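Local coordinates for protein Lys-gingipain catalytic subunit (Porphyromonas gingivalis, PDB 6I9A) that cleaves proteins after lysine residues as a cysteine endopeptidase of the C25 family, here blocked by the lysine-mimicking inhibitor KYT-36, at residues Y190-A195 against Y201-T206; A211-H216 against A223-T228; G217-W222 against F254-P259. One frame throughout, in Å; residues are numbered along the deposited sequence. Where two conformers were deposited one is given.

Interaction 1: residues Y190-A195 against Y201-T206; sequences YNYLKA and YSHLNT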
loop_
_atom_site.group_PDB
_atom_site.type_symbol
_atom_site.label_atom_id
_atom_site.label_comp_id
_atom_site.label_asym_id
_atom_site.label_seq_id
_atom_site.Cartn_x
_atom_site.Cartn_y
_atom_site.Cartn_z
ATOM N N TYR A 190 -3.430 -20.372 -6.137
ATOM C CA TYR A 190 -4.768 -20.652 -6.671
ATOM C C TYR A 190 -4.957 -19.747 -7.865
ATOM O O TYR A 190 -4.831 -18.530 -7.736
ATOM C CB TYR A 190 -5.829 -20.383 -5.617
ATOM C CG TYR A 190 -5.605 -21.047 -4.276
ATOM C CD1 TYR A 190 -5.671 -22.433 -4.134
ATOM C CD2 TYR A 190 -5.384 -20.282 -3.134
ATOM C CE1 TYR A 190 -5.516 -23.034 -2.880
ATOM C CE2 TYR A 190 -5.279 -20.857 -1.884
ATOM C CZ TYR A 190 -5.321 -22.229 -1.767
ATOM O OH TYR A 190 -5.248 -22.767 -0.493
ATOM N N ASN A 191 -5.223 -20.313 -9.033
ATOM C CA ASN A 191 -5.301 -19.476 -10.252
ATOM C C ASN A 191 -6.413 -19.985 -11.138
ATOM O O ASN A 191 -6.585 -21.202 -11.309
ATOM C CB ASN A 191 -3.949 -19.456 -10.981
ATOM C CG ASN A 191 -3.512 -20.772 -11.558
ATOM O OD1 ASN A 191 -3.642 -20.982 -12.773
ATOM N ND2 ASN A 191 -2.963 -21.670 -10.740
ATOM N N TYR A 192 -7.171 -19.042 -11.685
ATOM C CA TYR A 192 -8.282 -19.349 -12.576
ATOM C C TYR A 192 -8.080 -18.520 -13.825
ATOM O O TYR A 192 -8.200 -17.280 -13.793
ATOM C CB TYR A 192 -9.586 -19.004 -11.874
ATOM C CG TYR A 192 -9.815 -19.890 -10.679
ATOM C CD1 TYR A 192 -9.171 -19.636 -9.463
ATOM C CD2 TYR A 192 -10.591 -21.056 -10.781
ATOM C CE1 TYR A 192 -9.292 -20.506 -8.383
ATOM C CE2 TYR A 192 -10.727 -21.925 -9.699
ATOM C CZ TYR A 192 -10.093 -21.636 -8.494
ATOM O OH TYR A 192 -10.208 -22.492 -7.422
ATOM N N LEU A 193 -7.725 -19.178 -14.908
ATOM C CA LEU A 193 -7.384 -18.511 -16.156
ATOM C C LEU A 193 -8.542 -18.327 -17.072
ATOM O O LEU A 193 -8.473 -17.501 -17.978
ATOM C CB LEU A 193 -6.293 -19.341 -16.872
ATOM C CG LEU A 193 -4.924 -19.394 -16.129
ATOM C CD1 LEU A 193 -3.978 -20.439 -16.741
ATOM C CD2 LEU A 193 -4.281 -17.979 -16.017
ATOM N N LYS A 194 -9.581 -19.125 -16.888
ATOM C CA LYS A 194 -10.759 -19.138 -17.761
ATOM C C LYS A 194 -11.817 -19.978 -17.083
ATOM O O LYS A 194 -11.543 -20.617 -16.049
ATOM C CB LYS A 194 -10.435 -19.721 -19.162
ATOM C CG LYS A 194 -9.892 -21.144 -19.086
ATOM C CD LYS A 194 -9.495 -21.645 -20.501
ATOM C CE LYS A 194 -8.894 -23.024 -20.428
ATOM N NZ LYS A 194 -8.718 -23.602 -21.791
ATOM N N ALA A 195 -13.019 -19.958 -17.618
ATOM C CA ALA A 195 -14.115 -20.755 -17.075
ATOM C C ALA A 195 -13.796 -22.251 -17.202
ATOM O O ALA A 195 -13.075 -22.669 -18.112
ATOM C CB ALA A 195 -15.394 -20.415 -17.836
ATOM N N TYR A 201 -13.507 -18.060 -5.221
ATOM C CA TYR A 201 -13.409 -17.140 -4.075
ATOM C C TYR A 201 -13.408 -17.866 -2.723
ATOM O O TYR A 201 -13.200 -17.213 -1.707
ATOM C CB TYR A 201 -14.497 -16.071 -4.141
ATOM C CG TYR A 201 -14.329 -15.203 -5.390
ATOM C CD1 TYR A 201 -13.150 -14.481 -5.608
ATOM C CD2 TYR A 201 -15.356 -15.089 -6.331
ATOM C CE1 TYR A 201 -13.000 -13.659 -6.712
ATOM C CE2 TYR A 201 -15.205 -14.284 -7.454
ATOM C CZ TYR A 201 -14.023 -13.572 -7.633
ATOM O OH TYR A 201 -13.849 -12.750 -8.723
ATOM N N SER A 202 -13.528 -19.196 -2.722
ATOM C CA SER A 202 -13.400 -19.942 -1.459
ATOM C C SER A 202 -12.070 -19.676 -0.793
ATOM O O SER A 202 -11.946 -19.653 0.446
ATOM C CB SER A 202 -13.504 -21.441 -1.740
ATOM O OG SER A 202 -14.858 -21.750 -1.993
ATOM N N HIS A 203 -11.037 -19.467 -1.624
ATOM C CA HIS A 203 -9.667 -19.284 -1.134
ATOM C C HIS A 203 -9.513 -17.979 -0.340
ATOM O O HIS A 203 -8.621 -17.894 0.510
ATOM C CB HIS A 203 -8.686 -19.332 -2.314
ATOM C CG HIS A 203 -8.921 -20.526 -3.193
ATOM N ND1 HIS A 203 -8.793 -21.817 -2.730
ATOM C CD2 HIS A 203 -9.278 -20.572 -4.495
ATOM C CE1 HIS A 203 -9.080 -22.600 -3.761
ATOM N NE2 HIS A 203 -9.382 -21.892 -4.843
ATOM N N LEU A 204 -10.408 -17.001 -0.557
ATOM C CA LEU A 204 -10.343 -15.803 0.275
ATOM C C LEU A 204 -10.714 -16.102 1.709
ATOM O O LEU A 204 -10.211 -15.450 2.620
ATOM C CB LEU A 204 -11.330 -14.752 -0.250
ATOM C CG LEU A 204 -11.056 -14.204 -1.672
ATOM C CD1 LEU A 204 -12.100 -13.164 -1.996
ATOM C CD2 LEU A 204 -9.642 -13.595 -1.785
ATOM N N ASN A 205 -11.540 -17.133 1.920
ATOM C CA ASN A 205 -11.932 -17.545 3.261
ATOM C C ASN A 205 -10.861 -18.375 3.922
ATOM O O ASN A 205 -10.550 -18.171 5.104
ATOM C CB ASN A 205 -13.209 -18.372 3.186
ATOM C CG ASN A 205 -14.405 -17.583 2.818
ATOM O OD1 ASN A 205 -14.595 -16.448 3.274
ATOM N ND2 ASN A 205 -15.239 -18.161 1.973
ATOM N N THR A 206 -10.288 -19.345 3.195
ATOM C CA THR A 206 -9.338 -20.265 3.815
ATOM C C THR A 206 -7.996 -19.605 4.061
ATOM O O THR A 206 -7.298 -19.991 5.012
ATOM C CB THR A 206 -9.181 -21.549 2.999
ATOM O OG1 THR A 206 -8.727 -21.186 1.700
ATOM C CG2 THR A 206 -10.485 -22.343 2.895
HETATM O O HOH W 1 -6.043 -21.102 1.638
#
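An aromatic cluster of Tyr190, Tyr192 and His203 ties the outermost strand of the six-stranded mixed sheet, 188-192, to the short helix 202-206 that follows it. The imidazole of His203 lies flat on the phenol ring of Tyr190 in a face-to-face stack, with centroids 3.7 Å apart and planes only 8° from parallel. His203 has its CG anti to the carbonyl carbon (chi1 -49°), which turns the imidazole toward Tyr190. ND1 of His203 sits over the middle of the phenol ring, while CG of Tyr190 lies over the middle of the imidazole. The stack is continued by a CH-pi contact, in which CB of Tyr190 stands 3.9 Å from the centroid of the His203 ring.

Tyr192, two residues along the same strand, projects from the same side of the sheet and reaches the imidazole at its edge. Its OH is hydrogen-bonded to His203 NE2 at 2.8 Å, and the two rings meet rim to rim with planes at 31°. Strand 190-192 and helix 202-206 run nearly antiparallel, their axes 10.7 Å apart, and the side chains fill that gap. His203 is thereby held both over its face and at NE2, which fixes the rotation of its ring. Farther along the helix, a water links Tyr190 OH, at 2.8 Å, to Thr206 OG1, at 2.7 Å.

Interaction 2: residues A211-H216 against A223-T228; sequences ANYTAH and ADPLLT. With H8E (benzyl-N-[(2S)-1-[[(3S)-7-amino-1-(benzylamino)-1,2-dioxoheptan-3-yl]amino]-5-(2-methyl-2-phenylhydrazinyl)-1,5-dioxopentan-2-yl]carbamate), chain I.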
loop_
_atom_site.group_PDB
_atom_site.type_symbol
_atom_site.label_atom_id
_atom_site.label_comp_id
_atom_site.label_asym_id
_atom_site.label_seq_id
_atom_site.Cartn_x
_atom_site.Cartn_y
_atom_site.Cartn_z
ATOM N N ALA A 211 -4.678 -11.235 -3.483
ATOM C CA ALA A 211 -5.694 -11.613 -4.468
ATOM C C ALA A 211 -5.668 -10.581 -5.563
ATOM O O ALA A 211 -5.770 -9.374 -5.271
ATOM C CB ALA A 211 -7.057 -11.673 -3.820
ATOM N N ASN A 212 -5.538 -11.037 -6.835
ATOM C CA ASN A 212 -5.533 -10.092 -7.971
ATOM C C ASN A 212 -6.494 -10.620 -9.024
ATOM O O ASN A 212 -6.391 -11.777 -9.460
ATOM C CB ASN A 212 -4.125 -9.997 -8.533
ATOM C CG ASN A 212 -3.859 -9.012 -9.656
ATOM O OD1 ASN A 212 -2.832 -9.145 -10.316
ATOM N ND2 ASN A 212 -4.715 -8.010 -9.858
ATOM N N TYR A 213 -7.454 -9.769 -9.389
ATOM C CA TYR A 213 -8.468 -10.030 -10.396
ATOM C C TYR A 213 -8.240 -9.046 -11.538
ATOM O O TYR A 213 -8.146 -7.832 -11.314
ATOM C CB TYR A 213 -9.856 -9.814 -9.750
ATOM C CG TYR A 213 -11.014 -9.801 -10.720
ATOM C CD1 TYR A 213 -11.418 -8.614 -11.326
ATOM C CD2 TYR A 213 -11.763 -10.944 -10.961
ATOM C CE1 TYR A 213 -12.536 -8.560 -12.148
ATOM C CE2 TYR A 213 -12.890 -10.906 -11.789
ATOM C CZ TYR A 213 -13.273 -9.707 -12.376
ATOM O OH TYR A 213 -14.380 -9.687 -13.214
ATOM N N THR A 214 -8.208 -9.541 -12.782
ATOM C CA THR A 214 -8.152 -8.693 -13.972
ATOM C C THR A 214 -9.245 -9.148 -14.933
ATOM O O THR A 214 -9.238 -10.306 -15.416
ATOM C CB THR A 214 -6.764 -8.706 -14.609
ATOM O OG1 THR A 214 -6.891 -7.905 -15.817
ATOM C CG2 THR A 214 -6.212 -10.084 -14.994
ATOM N N ALA A 215 -10.220 -8.276 -15.161
ATOM C CA ALA A 215 -11.388 -8.428 -16.067
ATOM C C ALA A 215 -12.408 -7.348 -15.702
ATOM O O ALA A 215 -11.979 -6.245 -15.391
ATOM C CB ALA A 215 -12.006 -9.836 -16.048
ATOM N N HIS A 216 -13.718 -7.607 -15.769
ATOM C CA HIS A 216 -14.731 -6.541 -15.603
ATOM C C HIS A 216 -15.017 -6.223 -14.161
ATOM O O HIS A 216 -15.168 -7.139 -13.331
ATOM C CB HIS A 216 -16.035 -6.928 -16.299
ATOM C CG HIS A 216 -15.883 -7.357 -17.718
ATOM N ND1 HIS A 216 -16.679 -8.356 -18.236
ATOM C CD2 HIS A 216 -15.010 -6.981 -18.666
ATOM C CE1 HIS A 216 -16.298 -8.530 -19.488
ATOM N NE2 HIS A 216 -15.330 -7.710 -19.807
ATOM N N ALA A 223 -16.849 -8.446 -11.377
ATOM C CA ALA A 223 -18.106 -8.824 -12.014
ATOM C C ALA A 223 -18.208 -10.262 -12.504
ATOM O O ALA A 223 -19.334 -10.803 -12.512
ATOM C CB ALA A 223 -18.415 -7.876 -13.160
ATOM N N ASP A 224 -17.120 -10.860 -12.968
ATOM C CA ASP A 224 -17.252 -12.232 -13.529
ATOM C C ASP A 224 -15.869 -12.876 -13.610
ATOM O O ASP A 224 -15.063 -12.505 -14.479
ATOM C CB ASP A 224 -17.874 -12.172 -14.938
ATOM C CG ASP A 224 -18.212 -13.529 -15.494
ATOM O OD1 ASP A 224 -17.794 -14.526 -14.913
ATOM O OD2 ASP A 224 -18.876 -13.587 -16.572
ATOM N N PRO A 225 -15.552 -13.803 -12.711
ATOM C CA PRO A 225 -16.458 -14.401 -11.722
ATOM C C PRO A 225 -16.896 -13.387 -10.671
ATOM O O PRO A 225 -16.111 -12.539 -10.228
ATOM C CB PRO A 225 -15.625 -15.523 -11.105
ATOM C CG PRO A 225 -14.177 -15.124 -11.355
ATOM C CD PRO A 225 -14.248 -14.474 -12.717
ATOM N N LEU A 226 -18.150 -13.475 -10.261
ATOM C CA LEU A 226 -18.765 -12.484 -9.440
ATOM C C LEU A 226 -18.391 -12.580 -7.966
ATOM O O LEU A 226 -18.530 -13.632 -7.308
ATOM C CB LEU A 226 -20.301 -12.630 -9.574
ATOM C CG LEU A 226 -21.161 -11.619 -8.793
ATOM C CD1 LEU A 226 -20.995 -10.189 -9.369
ATOM C CD2 LEU A 226 -22.647 -12.004 -8.850
ATOM N N LEU A 227 -17.980 -11.423 -7.416
ATOM C CA LEU A 227 -17.744 -11.251 -5.977
ATOM C C LEU A 227 -18.315 -9.913 -5.620
ATOM O O LEU A 227 -17.769 -8.880 -6.019
ATOM C CB LEU A 227 -16.263 -11.321 -5.645
ATOM C CG LEU A 227 -15.890 -11.187 -4.164
ATOM C CD1 LEU A 227 -16.440 -12.346 -3.320
ATOM C CD2 LEU A 227 -14.374 -11.065 -4.004
ATOM N N THR A 228 -19.424 -9.911 -4.916
ATOM C CA THR A 228 -20.099 -8.655 -4.591
ATOM C C THR A 228 -19.730 -8.124 -3.203
ATOM O O THR A 228 -19.254 -8.880 -2.345
ATOM C CB THR A 228 -21.627 -8.824 -4.626
ATOM O OG1 THR A 228 -21.962 -9.690 -3.532
ATOM C CG2 THR A 228 -22.123 -9.407 -5.956
HETATM C CAQ H8E I . -19.696 -3.784 -15.251
HETATM C CAK H8E I . -20.491 -4.822 -14.721
HETATM C CAH H8E I . -20.524 -6.066 -15.354
HETATM C CAL H8E I . -19.800 -6.303 -16.519
HETATM C CAR H8E I . -19.043 -5.256 -17.025
HETATM C CBO H8E I . -18.937 -4.019 -16.407
HETATM C CBA H8E I . -18.174 -3.012 -17.034
HETATM N NBE H8E I . -16.750 -3.050 -16.662
HETATM C CBL H8E I . -15.753 -2.685 -17.515
HETATM O OAE H8E I . -15.985 -2.406 -18.698
HETATM C CBN H8E I . -14.346 -2.653 -16.927
HETATM O OAG H8E I . -14.226 -3.331 -15.860
HETATM C CBS H8E I . -13.258 -2.903 -18.018
HETATM C CBB H8E I . -11.915 -3.363 -17.437
HETATM C CAY H8E I . -10.891 -3.723 -18.516
HETATM C CAX H8E I . -9.464 -3.939 -17.999
HETATM C CAW H8E I . -9.323 -5.241 -17.221
HETATM N NAB H8E I . -7.904 -5.397 -16.783
HETATM N NBG H8E I . -13.049 -1.750 -18.903
HETATM C C H8E I . -13.216 -1.730 -20.225
HETATM O O H8E I . -13.621 -2.661 -20.909
HETATM C CA H8E I . -13.034 -0.341 -20.821
HETATM N N H8E I . -12.696 -0.382 -22.241
HETATM C CBK H8E I . -11.508 -0.855 -22.694
HETATM O OAD H8E I . -10.719 -1.390 -21.901
HETATM O OBI H8E I . -11.301 -0.713 -23.948
HETATM C CBD H8E I . -10.078 -1.281 -24.543
HETATM C CBP H8E I . -10.134 -1.240 -26.004
HETATM C CAS H8E I . -9.503 -0.236 -26.740
HETATM C CAM H8E I . -9.527 -0.186 -28.167
HETATM C CAI H8E I . -10.295 -1.179 -28.800
HETATM C CAN H8E I . -10.976 -2.135 -28.061
HETATM C CAT H8E I . -10.907 -2.185 -26.679
HETATM C CB H8E I . -14.330 0.466 -20.642
HETATM C CG H8E I . -15.559 -0.188 -21.327
HETATM C CD H8E I . -16.840 0.410 -20.826
HETATM O OE1 H8E I . -17.269 1.462 -21.302
HETATM N NE2 H8E I . -17.373 -0.282 -19.802
HETATM N NBT H8E I . -18.479 0.184 -19.074
HETATM C CAA H8E I . -18.156 0.413 -17.640
HETATM C CBQ H8E I . -19.735 -0.349 -19.497
HETATM C CAU H8E I . -20.826 -0.464 -18.621
HETATM C CAO H8E I . -22.053 -0.933 -19.081
HETATM C CAJ H8E I . -22.203 -1.304 -20.412
HETATM C CAP H8E I . -21.124 -1.237 -21.282
HETATM C CAV H8E I . -19.899 -0.741 -20.832
HETATM O O HOH W 2 -15.254 -10.090 -16.129
#
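Strand 210-214 runs out into Ala215 and His216, and the chain comes back beside it through Ala223 and Asp224, with the two CA atoms of His216 and Ala223 5.4 Å apart. One direct backbone bond joins the segments, from Ala223 N to His216 O at 2.9 Å. A cis peptide bond before Pro225 then turns the returning chain toward strand 226-228.

Tyr213 braces this junction from strand 210-214. With CG anti to the backbone N (chi1 169°), its phenol reaches the loop, where its OH donates to His216 O at 2.7 Å and accepts from Asp224 N at 3.0 Å, the latter nearly straight at 169°. His216 O is therefore gripped by two donors, Tyr213 OH and Ala223 N. At the ring edge, Tyr213 CE2 packs against Pro225 CD at 3.9 Å. A water makes a second link, accepting from His216 N and donating to Asp224 O.

This is the C-terminal end of a central strand of the caspase-like alpha/beta fold of clan CD, where the active site lies. His216 is assigned as the catalytic proton donor, its side chain about 7 Å from that of the nucleophile Cys249, and Asp160 is hydrogen-bonded to its NE2. The bonds on its backbone thus position a residue whose imidazole is held from elsewhere. The inhibitor runs along the same segment: its lysine-like amine NAB donates to Thr214 OG1 at 2.9 Å. The inhibitor's benzylamide ring lies across the side chains of His216 and Ala223, its CAR edge by His216 CB and its CAH 3.5 Å from Ala223 CB.

Interaction 3: residues G217-W222 against F254-P259; sequences GSETAW and FDYVQP. With CA (calcium ion), chain H; H8E (benzyl-N-[(2S)-1-[[(3S)-7-amino-1-(benzylamino)-1,2-dioxoheptan-3-yl]amino]-5-(2-methyl-2-phenylhydrazinyl)-1,5-dioxopentan-2-yl]carbamate), chain I.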
loop_
_atom_site.group_PDB
_atom_site.type_symbol
_atom_site.label_atom_id
_atom_site.label_comp_id
_atom_site.label_asym_id
_atom_site.label_seq_id
_atom_site.Cartn_x
_atom_site.Cartn_y
_atom_site.Cartn_z
ATOM N N GLY A 217 -15.198 -4.948 -13.877
ATOM C CA GLY A 217 -15.589 -4.472 -12.561
ATOM C C GLY A 217 -16.806 -3.592 -12.585
ATOM O O GLY A 217 -17.075 -2.905 -13.580
ATOM N N SER A 218 -17.502 -3.547 -11.454
ATOM C CA SER A 218 -18.546 -2.574 -11.197
ATOM C C SER A 218 -18.180 -1.832 -9.914
ATOM O O SER A 218 -17.179 -2.148 -9.259
ATOM C CB SER A 218 -19.928 -3.202 -11.071
ATOM O OG SER A 218 -20.026 -3.819 -9.795
ATOM N N GLU A 219 -19.005 -0.860 -9.505
ATOM C CA GLU A 219 -18.675 -0.102 -8.285
ATOM C C GLU A 219 -18.667 -0.978 -7.071
ATOM O O GLU A 219 -17.975 -0.658 -6.108
ATOM C CB GLU A 219 -19.733 0.992 -8.031
ATOM C CG GLU A 219 -19.906 1.995 -9.194
ATOM C CD GLU A 219 -20.969 1.642 -10.245
ATOM O OE1 GLU A 219 -21.361 0.453 -10.339
ATOM O OE2 GLU A 219 -21.396 2.561 -10.982
ATOM N N THR A 220 -19.427 -2.086 -7.110
ATOM C CA THR A 220 -19.614 -2.929 -5.926
ATOM C C THR A 220 -19.257 -4.380 -6.164
ATOM O O THR A 220 -19.648 -5.245 -5.363
ATOM C CB THR A 220 -21.076 -2.803 -5.419
ATOM O OG1 THR A 220 -21.960 -3.198 -6.476
ATOM C CG2 THR A 220 -21.398 -1.411 -4.935
ATOM N N ALA A 221 -18.486 -4.688 -7.225
ATOM C CA ALA A 221 -18.169 -6.079 -7.489
ATOM C C ALA A 221 -16.994 -6.234 -8.409
ATOM O O ALA A 221 -16.772 -5.446 -9.338
ATOM C CB ALA A 221 -19.372 -6.818 -8.137
ATOM N N TRP A 222 -16.303 -7.365 -8.244
ATOM C CA TRP A 222 -15.548 -8.007 -9.320
ATOM C C TRP A 222 -16.647 -8.745 -10.094
ATOM O O TRP A 222 -17.374 -9.555 -9.510
ATOM C CB TRP A 222 -14.462 -8.944 -8.789
ATOM C CG TRP A 222 -13.344 -8.219 -8.118
ATOM C CD1 TRP A 222 -13.041 -6.887 -8.197
ATOM C CD2 TRP A 222 -12.278 -8.830 -7.393
ATOM N NE1 TRP A 222 -11.867 -6.634 -7.533
ATOM C CE2 TRP A 222 -11.377 -7.813 -7.026
ATOM C CE3 TRP A 222 -12.010 -10.152 -6.984
ATOM C CZ2 TRP A 222 -10.165 -8.074 -6.355
ATOM C CZ3 TRP A 222 -10.842 -10.400 -6.260
ATOM C CH2 TRP A 222 -9.939 -9.366 -5.946
ATOM N N PHE A 254 -14.903 5.798 -4.876
ATOM C CA PHE A 254 -15.219 5.924 -3.462
ATOM C C PHE A 254 -16.132 7.083 -3.119
ATOM O O PHE A 254 -16.436 7.270 -1.925
ATOM C CB PHE A 254 -13.914 5.953 -2.618
ATOM C CG PHE A 254 -12.966 7.055 -3.008
ATOM C CD1 PHE A 254 -11.903 6.808 -3.878
ATOM C CD2 PHE A 254 -13.109 8.322 -2.480
ATOM C CE1 PHE A 254 -11.035 7.842 -4.253
ATOM C CE2 PHE A 254 -12.261 9.365 -2.866
ATOM C CZ PHE A 254 -11.204 9.121 -3.729
ATOM N N ASP A 255 -16.683 7.826 -4.114
ATOM C CA ASP A 255 -17.784 8.752 -3.877
ATOM C C ASP A 255 -19.110 8.199 -4.434
ATOM O O ASP A 255 -20.088 8.957 -4.534
ATOM C CB ASP A 255 -17.475 10.114 -4.498
ATOM C CG ASP A 255 -17.618 10.145 -5.994
ATOM O OD1 ASP A 255 -17.523 9.057 -6.618
ATOM O OD2 ASP A 255 -17.848 11.253 -6.552
ATOM N N TYR A 256 -19.188 6.903 -4.696
ATOM C CA TYR A 256 -20.414 6.289 -5.167
ATOM C C TYR A 256 -21.518 6.406 -4.097
ATOM O O TYR A 256 -21.243 6.582 -2.896
ATOM C CB TYR A 256 -20.139 4.828 -5.511
ATOM C CG TYR A 256 -21.299 4.100 -6.162
ATOM C CD1 TYR A 256 -21.866 4.566 -7.361
ATOM C CD2 TYR A 256 -21.741 2.881 -5.664
ATOM C CE1 TYR A 256 -22.865 3.835 -8.019
ATOM C CE2 TYR A 256 -22.750 2.163 -6.301
ATOM C CZ TYR A 256 -23.333 2.663 -7.452
ATOM O OH TYR A 256 -24.353 1.942 -8.042
ATOM N N VAL A 257 -22.782 6.271 -4.532
ATOM C CA VAL A 257 -23.969 6.409 -3.668
ATOM C C VAL A 257 -23.993 5.334 -2.577
ATOM O O VAL A 257 -24.671 5.517 -1.562
ATOM C CB VAL A 257 -25.277 6.424 -4.503
ATOM C CG1 VAL A 257 -25.498 5.100 -5.237
ATOM C CG2 VAL A 257 -26.492 6.805 -3.656
ATOM N N GLN A 258 -23.273 4.229 -2.786
ATOM C CA GLN A 258 -23.085 3.176 -1.799
ATOM C C GLN A 258 -21.587 3.022 -1.555
ATOM O O GLN A 258 -20.809 3.361 -2.445
ATOM C CB GLN A 258 -23.683 1.835 -2.292
ATOM C CG GLN A 258 -25.216 1.876 -2.541
ATOM C CD GLN A 258 -26.063 2.252 -1.335
ATOM O OE1 GLN A 258 -27.159 2.811 -1.478
ATOM N NE2 GLN A 258 -25.592 1.972 -0.133
ATOM N N PRO A 259 -21.137 2.449 -0.440
ATOM C CA PRO A 259 -19.703 2.173 -0.298
ATOM C C PRO A 259 -19.234 1.299 -1.475
ATOM O O PRO A 259 -19.884 0.310 -1.871
ATOM C CB PRO A 259 -19.611 1.404 1.039
ATOM C CG PRO A 259 -20.804 1.995 1.820
ATOM C CD PRO A 259 -21.874 2.040 0.773
HETATM CA CA CA H . -17.524 6.314 -0.069
HETATM C CAQ H8E I . -19.696 -3.784 -15.251
HETATM C CAK H8E I . -20.491 -4.822 -14.721
HETATM C CAH H8E I . -20.524 -6.066 -15.354
HETATM C CAL H8E I . -19.800 -6.303 -16.519
HETATM C CAR H8E I . -19.043 -5.256 -17.025
HETATM C CBO H8E I . -18.937 -4.019 -16.407
HETATM C CBA H8E I . -18.174 -3.012 -17.034
HETATM N NBE H8E I . -16.750 -3.050 -16.662
HETATM C CBL H8E I . -15.753 -2.685 -17.515
HETATM O OAE H8E I . -15.985 -2.406 -18.698
HETATM C CBN H8E I . -14.346 -2.653 -16.927
HETATM O OAG H8E I . -14.226 -3.331 -15.860
HETATM C CBS H8E I . -13.258 -2.903 -18.018
HETATM C CBB H8E I . -11.915 -3.363 -17.437
HETATM C CAY H8E I . -10.891 -3.723 -18.516
HETATM C CAX H8E I . -9.464 -3.939 -17.999
HETATM C CAW H8E I . -9.323 -5.241 -17.221
HETATM N NAB H8E I . -7.904 -5.397 -16.783
HETATM N NBG H8E I . -13.049 -1.750 -18.903
HETATM C C H8E I . -13.216 -1.730 -20.225
HETATM O O H8E I . -13.621 -2.661 -20.909
HETATM C CA H8E I . -13.034 -0.341 -20.821
HETATM N N H8E I . -12.696 -0.382 -22.241
HETATM C CBK H8E I . -11.508 -0.855 -22.694
HETATM O OAD H8E I . -10.719 -1.390 -21.901
HETATM O OBI H8E I . -11.301 -0.713 -23.948
HETATM C CBD H8E I . -10.078 -1.281 -24.543
HETATM C CBP H8E I . -10.134 -1.240 -26.004
HETATM C CAS H8E I . -9.503 -0.236 -26.740
HETATM C CAM H8E I . -9.527 -0.186 -28.167
HETATM C CAI H8E I . -10.295 -1.179 -28.800
HETATM C CAN H8E I . -10.976 -2.135 -28.061
HETATM C CAT H8E I . -10.907 -2.185 -26.679
HETATM C CB H8E I . -14.330 0.466 -20.642
HETATM C CG H8E I . -15.559 -0.188 -21.327
HETATM C CD H8E I . -16.840 0.410 -20.826
HETATM O OE1 H8E I . -17.269 1.462 -21.302
HETATM N NE2 H8E I . -17.373 -0.282 -19.802
HETATM N NBT H8E I . -18.479 0.184 -19.074
HETATM C CAA H8E I . -18.156 0.413 -17.640
HETATM C CBQ H8E I . -19.735 -0.349 -19.497
HETATM C CAU H8E I . -20.826 -0.464 -18.621
HETATM C CAO H8E I . -22.053 -0.933 -19.081
HETATM C CAJ H8E I . -22.203 -1.304 -20.412
HETATM C CAP H8E I . -21.124 -1.237 -21.282
HETATM C CAV H8E I . -19.899 -0.741 -20.832
HETATM O O HOH W 3 -24.435 2.389 -10.759
HETATM O O HOH W 4 -18.841 5.510 -1.972
HETATM O O HOH W 5 -18.805 8.372 -0.262
HETATM O O HOH W 6 -19.436 5.306 0.889
#
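A beta hairpin at the rim of the active-site cleft, the weakly bonded strand 217-218 and strand 221-223 joined by a type I turn, rests its tip on the loop 254-259 that contributes to a calcium site. The contact is largely a stack of Glu219 on Tyr256. CG of Glu219 lies over the centre of the phenol ring, 3.6 Å from its centroid and 10° off the normal, a CH-pi contact. The bend at chi2 (91°) lays the carboxylate along the same face, its plane 19° from that of the ring and OE2 3.5 Å from Tyr256 CE1. In one of its two conformers, Val257 CG1 lies over the opposite face. Next to Glu219, the methyl CG2 of Thr220 leans against Tyr256 CE2 and lies 3.8 Å from Pro259 O.

The turn is braced from within by an ST turn, in which Ser218 OG accepts from Thr220 N. At the inner end of the hairpin, Gly217 pairs with the inhibitor: its N donates to OAG at 2.7 Å and its O accepts from NBE.

On the far side of the loop, Phe254 O binds calcium at 2.4 Å, with Asp85 and Glu263 as further protein ligands. One calcium-bound water also donates to Tyr256 O. No direct hydrogen bond joins the two segments; a water bridges their polar ends, 3.1 Å from Glu219 OE2 and 2.8 Å from Tyr256 OH.

The three contacts follow one another from the sheet edge to the calcium loop. Interactions 1 and 2, centres about 10 Å apart, are joined through Tyr201, whose OH lies 2.7 Å from Pro225 O in a probable hydrogen bond and packs on Tyr213. Interaction 3, its centre about 13 Å from that of interaction 2, is directly continuous with it: His216 precedes Gly217, Trp222 precedes Ala223, and Leu227 N probably hydrogen-bonds Trp222 O at 2.9 Å. Trp222 also stacks on Tyr213. Interactions 2 and 3 both touch the inhibitor, whereas interaction 1 lies away from the catalytic, inhibitor and metal sites, its centre about 22 Å from that of interaction 3.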